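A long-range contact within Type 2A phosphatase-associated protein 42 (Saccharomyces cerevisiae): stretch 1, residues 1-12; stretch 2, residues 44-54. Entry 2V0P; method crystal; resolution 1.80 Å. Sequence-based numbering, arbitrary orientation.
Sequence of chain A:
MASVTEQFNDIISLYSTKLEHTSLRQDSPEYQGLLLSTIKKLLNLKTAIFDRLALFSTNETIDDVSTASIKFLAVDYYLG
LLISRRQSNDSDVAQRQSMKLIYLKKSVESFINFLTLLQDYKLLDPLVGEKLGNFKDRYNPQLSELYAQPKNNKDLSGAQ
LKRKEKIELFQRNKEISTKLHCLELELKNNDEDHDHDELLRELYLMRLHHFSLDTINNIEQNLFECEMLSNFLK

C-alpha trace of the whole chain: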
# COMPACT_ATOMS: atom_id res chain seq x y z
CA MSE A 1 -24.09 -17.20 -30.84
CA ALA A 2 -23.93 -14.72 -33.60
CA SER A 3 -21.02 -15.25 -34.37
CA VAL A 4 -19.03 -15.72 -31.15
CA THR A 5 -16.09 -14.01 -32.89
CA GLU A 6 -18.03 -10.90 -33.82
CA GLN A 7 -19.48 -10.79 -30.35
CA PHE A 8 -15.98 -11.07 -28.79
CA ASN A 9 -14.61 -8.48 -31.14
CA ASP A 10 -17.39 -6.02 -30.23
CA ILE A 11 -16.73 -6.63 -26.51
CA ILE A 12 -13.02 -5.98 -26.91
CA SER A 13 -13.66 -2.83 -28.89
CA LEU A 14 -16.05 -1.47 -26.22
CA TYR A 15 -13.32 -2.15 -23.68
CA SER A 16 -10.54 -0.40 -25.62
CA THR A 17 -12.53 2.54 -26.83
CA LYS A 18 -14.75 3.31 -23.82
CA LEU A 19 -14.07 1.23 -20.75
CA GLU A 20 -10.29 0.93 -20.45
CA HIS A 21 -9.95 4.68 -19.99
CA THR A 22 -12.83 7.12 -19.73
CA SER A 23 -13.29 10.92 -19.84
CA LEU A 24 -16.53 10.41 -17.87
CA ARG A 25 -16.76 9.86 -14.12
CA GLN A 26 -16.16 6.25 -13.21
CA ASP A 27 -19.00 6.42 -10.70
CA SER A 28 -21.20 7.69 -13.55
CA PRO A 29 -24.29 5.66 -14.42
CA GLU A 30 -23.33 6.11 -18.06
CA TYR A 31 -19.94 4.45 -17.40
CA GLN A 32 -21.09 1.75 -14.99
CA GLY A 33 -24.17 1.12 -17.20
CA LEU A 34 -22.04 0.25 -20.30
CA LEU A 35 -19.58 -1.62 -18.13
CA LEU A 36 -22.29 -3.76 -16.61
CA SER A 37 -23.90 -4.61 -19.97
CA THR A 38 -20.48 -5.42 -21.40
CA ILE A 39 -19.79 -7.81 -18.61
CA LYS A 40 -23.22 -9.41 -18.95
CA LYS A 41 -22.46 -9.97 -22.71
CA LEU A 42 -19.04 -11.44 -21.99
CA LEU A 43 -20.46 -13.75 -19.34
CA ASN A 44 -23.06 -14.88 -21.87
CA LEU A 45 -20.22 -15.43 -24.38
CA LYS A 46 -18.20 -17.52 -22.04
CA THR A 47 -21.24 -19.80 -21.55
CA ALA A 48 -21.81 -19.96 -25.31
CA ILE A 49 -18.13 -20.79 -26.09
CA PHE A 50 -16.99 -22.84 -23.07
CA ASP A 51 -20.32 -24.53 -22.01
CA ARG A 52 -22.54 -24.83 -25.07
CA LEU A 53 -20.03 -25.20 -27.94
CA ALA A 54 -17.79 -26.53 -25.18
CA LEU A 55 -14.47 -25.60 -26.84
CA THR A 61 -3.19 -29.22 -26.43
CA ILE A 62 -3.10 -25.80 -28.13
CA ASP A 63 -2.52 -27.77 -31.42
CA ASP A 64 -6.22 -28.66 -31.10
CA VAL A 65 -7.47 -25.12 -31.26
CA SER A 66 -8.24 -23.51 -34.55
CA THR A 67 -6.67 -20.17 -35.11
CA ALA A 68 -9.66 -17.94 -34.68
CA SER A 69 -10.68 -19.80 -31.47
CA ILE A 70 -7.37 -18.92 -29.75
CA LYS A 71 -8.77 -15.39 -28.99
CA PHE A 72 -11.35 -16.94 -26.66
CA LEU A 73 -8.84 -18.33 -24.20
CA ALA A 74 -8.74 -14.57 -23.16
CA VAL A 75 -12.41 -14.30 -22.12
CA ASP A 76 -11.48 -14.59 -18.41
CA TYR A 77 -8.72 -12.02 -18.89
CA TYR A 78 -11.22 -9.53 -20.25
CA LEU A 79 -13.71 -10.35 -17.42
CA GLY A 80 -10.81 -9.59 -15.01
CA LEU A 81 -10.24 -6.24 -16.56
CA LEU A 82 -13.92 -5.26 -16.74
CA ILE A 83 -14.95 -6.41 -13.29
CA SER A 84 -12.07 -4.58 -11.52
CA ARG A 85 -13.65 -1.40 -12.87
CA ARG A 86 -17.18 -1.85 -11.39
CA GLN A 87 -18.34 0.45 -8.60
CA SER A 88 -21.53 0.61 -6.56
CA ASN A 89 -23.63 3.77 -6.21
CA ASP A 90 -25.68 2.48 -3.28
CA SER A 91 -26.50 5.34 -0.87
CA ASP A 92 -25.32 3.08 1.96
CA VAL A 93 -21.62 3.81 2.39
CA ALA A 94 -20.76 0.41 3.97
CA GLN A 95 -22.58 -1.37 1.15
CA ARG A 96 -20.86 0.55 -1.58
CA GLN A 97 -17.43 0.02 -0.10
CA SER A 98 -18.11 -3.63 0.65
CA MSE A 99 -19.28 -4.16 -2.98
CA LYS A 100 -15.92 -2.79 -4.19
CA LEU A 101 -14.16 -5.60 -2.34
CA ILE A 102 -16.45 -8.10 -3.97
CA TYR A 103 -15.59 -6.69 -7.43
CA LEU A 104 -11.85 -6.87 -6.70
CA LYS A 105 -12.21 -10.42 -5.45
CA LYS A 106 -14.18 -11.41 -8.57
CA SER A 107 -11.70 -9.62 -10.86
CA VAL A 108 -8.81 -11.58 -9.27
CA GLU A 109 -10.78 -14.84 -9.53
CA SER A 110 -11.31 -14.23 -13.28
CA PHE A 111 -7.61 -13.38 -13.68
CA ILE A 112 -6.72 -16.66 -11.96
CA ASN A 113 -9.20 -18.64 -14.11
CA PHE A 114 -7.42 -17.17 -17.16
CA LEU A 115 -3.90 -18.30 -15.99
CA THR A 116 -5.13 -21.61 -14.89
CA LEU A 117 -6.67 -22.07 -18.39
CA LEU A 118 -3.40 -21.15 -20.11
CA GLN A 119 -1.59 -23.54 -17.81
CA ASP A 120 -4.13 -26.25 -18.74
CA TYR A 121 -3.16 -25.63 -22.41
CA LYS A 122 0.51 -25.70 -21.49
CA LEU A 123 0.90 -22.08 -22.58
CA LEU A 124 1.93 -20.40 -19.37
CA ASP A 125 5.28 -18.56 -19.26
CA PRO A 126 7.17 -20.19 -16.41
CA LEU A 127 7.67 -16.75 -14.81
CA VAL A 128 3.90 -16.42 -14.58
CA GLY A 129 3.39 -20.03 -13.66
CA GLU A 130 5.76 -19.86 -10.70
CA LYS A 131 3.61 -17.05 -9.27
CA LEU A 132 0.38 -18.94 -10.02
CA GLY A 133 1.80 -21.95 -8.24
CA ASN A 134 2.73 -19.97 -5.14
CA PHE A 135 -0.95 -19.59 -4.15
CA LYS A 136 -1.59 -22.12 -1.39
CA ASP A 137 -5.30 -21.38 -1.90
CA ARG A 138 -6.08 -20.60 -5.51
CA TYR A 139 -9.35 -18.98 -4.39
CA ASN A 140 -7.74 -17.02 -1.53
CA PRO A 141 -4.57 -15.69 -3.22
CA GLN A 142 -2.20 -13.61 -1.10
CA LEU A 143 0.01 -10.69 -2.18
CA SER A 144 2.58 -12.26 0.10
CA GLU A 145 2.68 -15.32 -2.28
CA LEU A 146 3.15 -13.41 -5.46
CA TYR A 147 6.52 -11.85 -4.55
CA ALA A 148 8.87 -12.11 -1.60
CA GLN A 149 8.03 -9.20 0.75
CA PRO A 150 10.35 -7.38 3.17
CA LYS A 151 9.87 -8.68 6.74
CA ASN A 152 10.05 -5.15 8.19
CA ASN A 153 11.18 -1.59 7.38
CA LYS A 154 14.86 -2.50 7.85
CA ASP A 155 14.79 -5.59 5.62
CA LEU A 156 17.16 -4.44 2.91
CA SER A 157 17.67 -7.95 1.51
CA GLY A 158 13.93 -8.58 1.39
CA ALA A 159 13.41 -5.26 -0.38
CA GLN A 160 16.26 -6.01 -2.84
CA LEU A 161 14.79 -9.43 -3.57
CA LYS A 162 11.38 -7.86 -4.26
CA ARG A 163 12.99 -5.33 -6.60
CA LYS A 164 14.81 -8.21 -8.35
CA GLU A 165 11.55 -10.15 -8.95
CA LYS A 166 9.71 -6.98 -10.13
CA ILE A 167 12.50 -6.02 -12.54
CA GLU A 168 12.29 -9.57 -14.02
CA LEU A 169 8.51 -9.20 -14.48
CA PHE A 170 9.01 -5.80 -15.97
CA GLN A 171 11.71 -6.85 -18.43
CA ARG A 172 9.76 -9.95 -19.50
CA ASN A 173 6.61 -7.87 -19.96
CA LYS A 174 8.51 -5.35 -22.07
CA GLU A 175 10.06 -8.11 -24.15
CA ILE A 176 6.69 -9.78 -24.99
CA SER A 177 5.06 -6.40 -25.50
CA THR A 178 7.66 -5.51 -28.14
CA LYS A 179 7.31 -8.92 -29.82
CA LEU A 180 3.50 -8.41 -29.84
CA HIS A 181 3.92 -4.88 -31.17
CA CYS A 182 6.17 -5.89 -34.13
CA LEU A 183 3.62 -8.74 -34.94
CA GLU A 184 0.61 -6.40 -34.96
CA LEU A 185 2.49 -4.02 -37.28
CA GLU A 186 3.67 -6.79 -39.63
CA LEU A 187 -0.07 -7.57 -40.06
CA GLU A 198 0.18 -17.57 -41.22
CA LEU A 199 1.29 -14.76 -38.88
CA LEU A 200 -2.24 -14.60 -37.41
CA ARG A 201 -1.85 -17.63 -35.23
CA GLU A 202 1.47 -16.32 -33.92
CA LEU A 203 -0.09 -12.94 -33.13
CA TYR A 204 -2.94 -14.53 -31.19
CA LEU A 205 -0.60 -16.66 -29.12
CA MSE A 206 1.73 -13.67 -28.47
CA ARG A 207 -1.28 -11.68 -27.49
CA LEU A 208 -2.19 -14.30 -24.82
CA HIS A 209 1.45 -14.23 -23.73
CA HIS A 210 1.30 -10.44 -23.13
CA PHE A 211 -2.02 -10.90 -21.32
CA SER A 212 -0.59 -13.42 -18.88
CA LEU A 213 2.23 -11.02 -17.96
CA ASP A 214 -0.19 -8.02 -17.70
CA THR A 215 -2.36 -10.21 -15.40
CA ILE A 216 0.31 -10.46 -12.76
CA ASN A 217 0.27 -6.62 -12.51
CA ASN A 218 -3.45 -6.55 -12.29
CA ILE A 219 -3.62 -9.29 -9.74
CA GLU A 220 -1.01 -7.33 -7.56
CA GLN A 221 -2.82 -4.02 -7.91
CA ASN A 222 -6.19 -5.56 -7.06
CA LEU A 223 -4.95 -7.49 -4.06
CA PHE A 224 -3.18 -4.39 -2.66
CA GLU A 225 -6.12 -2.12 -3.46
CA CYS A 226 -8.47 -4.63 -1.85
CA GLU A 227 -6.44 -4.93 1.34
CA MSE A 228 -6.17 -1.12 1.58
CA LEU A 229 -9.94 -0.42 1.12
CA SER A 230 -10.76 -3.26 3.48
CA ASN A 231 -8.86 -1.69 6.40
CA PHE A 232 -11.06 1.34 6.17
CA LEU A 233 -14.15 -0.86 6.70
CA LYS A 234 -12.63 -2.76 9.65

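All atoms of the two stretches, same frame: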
# COMPACT_ATOMS: atom_id res chain seq x y z
N MSE A 1 -23.29 -18.06 -29.96
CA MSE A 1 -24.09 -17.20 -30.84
C MSE A 1 -23.34 -16.08 -31.57
O MSE A 1 -22.50 -15.40 -30.97
CB MSE A 1 -25.26 -16.61 -30.04
N ALA A 2 -23.59 -15.99 -32.88
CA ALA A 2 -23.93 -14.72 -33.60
C ALA A 2 -23.05 -13.83 -34.53
O ALA A 2 -23.55 -12.77 -34.93
CB ALA A 2 -24.86 -13.82 -32.70
N SER A 3 -21.84 -14.17 -34.91
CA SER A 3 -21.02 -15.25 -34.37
C SER A 3 -20.31 -14.85 -33.06
O SER A 3 -20.13 -13.68 -32.77
CB SER A 3 -19.95 -15.60 -35.40
OG SER A 3 -18.98 -14.55 -35.50
N VAL A 4 -19.93 -15.85 -32.29
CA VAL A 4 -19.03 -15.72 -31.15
C VAL A 4 -17.84 -14.79 -31.39
O VAL A 4 -17.55 -13.97 -30.52
CB VAL A 4 -18.57 -17.10 -30.55
CG1 VAL A 4 -19.77 -17.89 -30.08
CG2 VAL A 4 -17.78 -17.89 -31.53
N THR A 5 -17.20 -14.87 -32.57
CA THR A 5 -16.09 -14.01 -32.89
C THR A 5 -16.45 -12.52 -33.00
O THR A 5 -15.69 -11.67 -32.57
CB THR A 5 -15.35 -14.46 -34.20
OG1 THR A 5 -14.57 -15.57 -33.89
CG2 THR A 5 -14.44 -13.41 -34.68
N GLU A 6 -17.59 -12.25 -33.60
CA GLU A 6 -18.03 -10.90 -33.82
C GLU A 6 -18.38 -10.31 -32.47
O GLU A 6 -17.96 -9.21 -32.17
CB GLU A 6 -19.27 -10.87 -34.71
CG GLU A 6 -18.98 -10.84 -36.20
CD GLU A 6 -20.23 -11.13 -37.04
OE1 GLU A 6 -20.12 -11.90 -38.02
OE2 GLU A 6 -21.32 -10.58 -36.73
N GLN A 7 -19.10 -11.11 -31.67
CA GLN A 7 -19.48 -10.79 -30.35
C GLN A 7 -18.27 -10.45 -29.47
O GLN A 7 -18.28 -9.43 -28.78
CB GLN A 7 -20.28 -11.93 -29.78
CG GLN A 7 -21.75 -11.94 -30.33
CD GLN A 7 -22.64 -12.85 -29.54
OE1 GLN A 7 -22.21 -13.90 -29.07
NE2 GLN A 7 -23.88 -12.46 -29.37
N PHE A 8 -17.27 -11.34 -29.46
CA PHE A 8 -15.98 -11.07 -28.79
C PHE A 8 -15.28 -9.84 -29.22
O PHE A 8 -14.89 -9.00 -28.33
CB PHE A 8 -15.05 -12.24 -28.83
CG PHE A 8 -14.12 -12.27 -27.65
CD1 PHE A 8 -14.48 -11.67 -26.45
CD2 PHE A 8 -12.92 -12.88 -27.73
CE1 PHE A 8 -13.63 -11.67 -25.37
CE2 PHE A 8 -12.06 -12.90 -26.67
CZ PHE A 8 -12.40 -12.32 -25.49
N ASN A 9 -15.15 -9.68 -30.53
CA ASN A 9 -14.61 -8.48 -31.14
C ASN A 9 -15.32 -7.17 -30.74
O ASN A 9 -14.66 -6.19 -30.47
CB ASN A 9 -14.52 -8.60 -32.67
CG ASN A 9 -13.49 -9.65 -33.11
OD1 ASN A 9 -12.82 -10.21 -32.30
ND2 ASN A 9 -13.44 -9.95 -34.39
N ASP A 10 -16.64 -7.19 -30.70
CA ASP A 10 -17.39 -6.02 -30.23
C ASP A 10 -17.10 -5.72 -28.76
O ASP A 10 -16.92 -4.58 -28.41
CB ASP A 10 -18.90 -6.17 -30.47
CG ASP A 10 -19.25 -6.23 -31.93
OD1 ASP A 10 -18.37 -5.96 -32.78
OD2 ASP A 10 -20.44 -6.52 -32.25
N ILE A 11 -17.03 -6.74 -27.93
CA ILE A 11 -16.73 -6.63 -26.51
C ILE A 11 -15.36 -5.96 -26.36
O ILE A 11 -15.23 -4.95 -25.62
CB ILE A 11 -16.86 -7.97 -25.76
CG1 ILE A 11 -18.35 -8.34 -25.64
CG2 ILE A 11 -16.19 -7.87 -24.33
CD1 ILE A 11 -18.68 -9.75 -25.40
N ILE A 12 -14.38 -6.42 -27.13
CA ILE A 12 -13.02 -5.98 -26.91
C ILE A 12 -12.89 -4.53 -27.34
O ILE A 12 -12.22 -3.73 -26.69
CB ILE A 12 -11.99 -6.88 -27.67
CG1 ILE A 12 -11.99 -8.30 -27.12
CG2 ILE A 12 -10.62 -6.23 -27.71
CD1 ILE A 12 -12.51 -8.45 -25.76
N ASN A 44 -22.20 -14.13 -20.99
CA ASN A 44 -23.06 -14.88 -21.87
C ASN A 44 -22.23 -15.58 -22.92
O ASN A 44 -22.49 -16.73 -23.22
CB ASN A 44 -24.12 -13.96 -22.48
CG ASN A 44 -25.29 -13.79 -21.56
OD1 ASN A 44 -25.46 -14.58 -20.63
ND2 ASN A 44 -26.12 -12.77 -21.81
N LEU A 45 -21.16 -14.91 -23.35
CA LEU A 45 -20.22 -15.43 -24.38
C LEU A 45 -19.37 -16.58 -23.89
O LEU A 45 -19.27 -17.66 -24.57
CB LEU A 45 -19.42 -14.30 -24.97
CG LEU A 45 -18.49 -14.53 -26.14
CD1 LEU A 45 -19.30 -15.07 -27.33
CD2 LEU A 45 -17.81 -13.22 -26.49
N LYS A 46 -18.85 -16.43 -22.67
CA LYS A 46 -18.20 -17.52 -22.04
C LYS A 46 -19.04 -18.78 -21.99
O LYS A 46 -18.55 -19.84 -22.33
CB LYS A 46 -17.75 -17.15 -20.64
CG LYS A 46 -17.03 -18.26 -19.98
CD LYS A 46 -16.26 -17.80 -18.77
CE LYS A 46 -15.89 -19.02 -17.94
NZ LYS A 46 -14.80 -18.68 -16.98
N THR A 47 -20.29 -18.67 -21.54
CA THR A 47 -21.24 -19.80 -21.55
C THR A 47 -21.44 -20.43 -22.95
O THR A 47 -21.34 -21.65 -23.14
CB THR A 47 -22.59 -19.35 -20.90
OG1 THR A 47 -22.33 -19.03 -19.53
CG2 THR A 47 -23.63 -20.46 -20.95
N ALA A 48 -21.68 -19.58 -23.93
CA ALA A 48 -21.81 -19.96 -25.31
C ALA A 48 -20.57 -20.74 -25.82
O ALA A 48 -20.73 -21.85 -26.37
CB ALA A 48 -22.12 -18.75 -26.16
N ILE A 49 -19.39 -20.17 -25.65
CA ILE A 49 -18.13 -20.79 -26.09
C ILE A 49 -17.69 -21.97 -25.24
O ILE A 49 -17.55 -23.04 -25.76
CB ILE A 49 -16.96 -19.77 -26.21
CG1 ILE A 49 -17.33 -18.58 -27.10
CG2 ILE A 49 -15.69 -20.44 -26.71
CD1 ILE A 49 -16.50 -17.36 -26.78
N PHE A 50 -17.43 -21.78 -23.95
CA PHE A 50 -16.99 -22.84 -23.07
C PHE A 50 -18.06 -23.92 -22.74
O PHE A 50 -17.75 -25.10 -22.78
CB PHE A 50 -16.46 -22.29 -21.74
CG PHE A 50 -15.24 -21.40 -21.86
CD1 PHE A 50 -15.24 -20.32 -22.71
CD2 PHE A 50 -14.14 -21.60 -21.05
CE1 PHE A 50 -14.13 -19.48 -22.81
CE2 PHE A 50 -13.05 -20.76 -21.11
CZ PHE A 50 -13.03 -19.71 -22.00
N ASP A 51 -19.30 -23.54 -22.40
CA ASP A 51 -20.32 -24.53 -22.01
C ASP A 51 -21.06 -25.20 -23.17
O ASP A 51 -21.18 -26.45 -23.23
CB ASP A 51 -21.35 -23.91 -21.05
CG ASP A 51 -20.80 -23.67 -19.65
OD1 ASP A 51 -19.57 -23.73 -19.46
OD2 ASP A 51 -21.62 -23.43 -18.73
N ARG A 52 -21.57 -24.38 -24.08
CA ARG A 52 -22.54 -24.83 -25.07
C ARG A 52 -21.94 -25.33 -26.39
O ARG A 52 -22.44 -26.31 -26.96
CB ARG A 52 -23.60 -23.75 -25.31
CG ARG A 52 -24.35 -23.37 -24.03
CD ARG A 52 -25.82 -23.11 -24.30
NE ARG A 52 -26.50 -22.48 -23.17
CZ ARG A 52 -26.50 -21.17 -22.92
NH1 ARG A 52 -25.82 -20.34 -23.71
NH2 ARG A 52 -27.15 -20.69 -21.86
N LEU A 53 -20.91 -24.66 -26.87
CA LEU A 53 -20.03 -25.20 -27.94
C LEU A 53 -19.00 -26.09 -27.30
O LEU A 53 -18.45 -26.99 -27.95
CB LEU A 53 -19.32 -24.09 -28.72
CG LEU A 53 -20.15 -23.13 -29.59
CD1 LEU A 53 -19.24 -22.16 -30.30
CD2 LEU A 53 -21.01 -23.87 -30.61
N ALA A 54 -18.74 -25.82 -26.02
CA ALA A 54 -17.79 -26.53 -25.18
C ALA A 54 -16.37 -26.67 -25.78
O ALA A 54 -15.82 -27.76 -25.84
CB ALA A 54 -18.35 -27.86 -24.73

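Two helices can pack with no hydrogen bond or salt bridge between them when one side chain fills a hollow offered by the other helix. The contact between residues 1-12 and 44-54 of this phosphatase-associated protein is a compact example. The helices run roughly antiparallel, at 146°, and their axes stay 10.8 Å apart at closest approach. That spacing leaves the backbones well separated, so the gap is spanned by side chains, Leu45 reaching as far as the opposing backbone, with CD2 3.6 Å from Phe8 N; the surface buried, both sides summed, is a modest 301 Å².

The bridging residue is Leu45, which loses more area to the contact than any other. Its CA-to-CB bond points toward the first helix, and its side chain sits as a knob among Val4, Gln7, Phe8 and Ile11, positions i, i+3, i+4 and i+7, which cover two turns of one helix side. With chi1 t and chi2 p, a common leucine conformation on helices, its two methyls reach different parts of this hollow. CD1 lies 3.9 Å from Val4 CB, whereas CD2 lies 3.7 Å from Phe8 CD1 and 3.7 Å from Ile11 CD1. A forked apolar side chain suits such a site, since its two methyls can touch neighbours on successive turns at once.

The walls of the hollow are shaped by their own rotamers. The CA-to-CB bond of Phe8 points sideways to the second stretch, and its t chi1 places the ring beside Leu45, which approaches it obliquely. Ile11 points toward the second helix; with chi1 m and chi2 t its chain is extended, carrying CD1 out to the leucine methyl. Both residues are buried in the structure as a whole.

Val4, in the first turn, extends the apolar contact beyond the knob. Its CB points toward the other stretch, and chi1 m places CG1 3.9 Å from Ile49 CG1 and 4.3 Å from Leu53 CD1. Ile49 starts out sideways, but its m, t conformation brings the end of the side chain nearer. Leu53, also m, t, reaches in from the exposed margin. Ala48 lies where the two backbones come close, its CA 6.6 Å from the CA of Met1; its single methyl, CB, is 4.0 Å from Met1 N.

The start of the first helix is secured locally. Ser3, at the N-cap with chi1 p, accepts a capping bond from the backbone amide of Glu6, with Glu6 N to Ser3 OG at 3.3 Å. Polar side chains such as Glu6, Asn9 and Asp10 stay exposed and take no part.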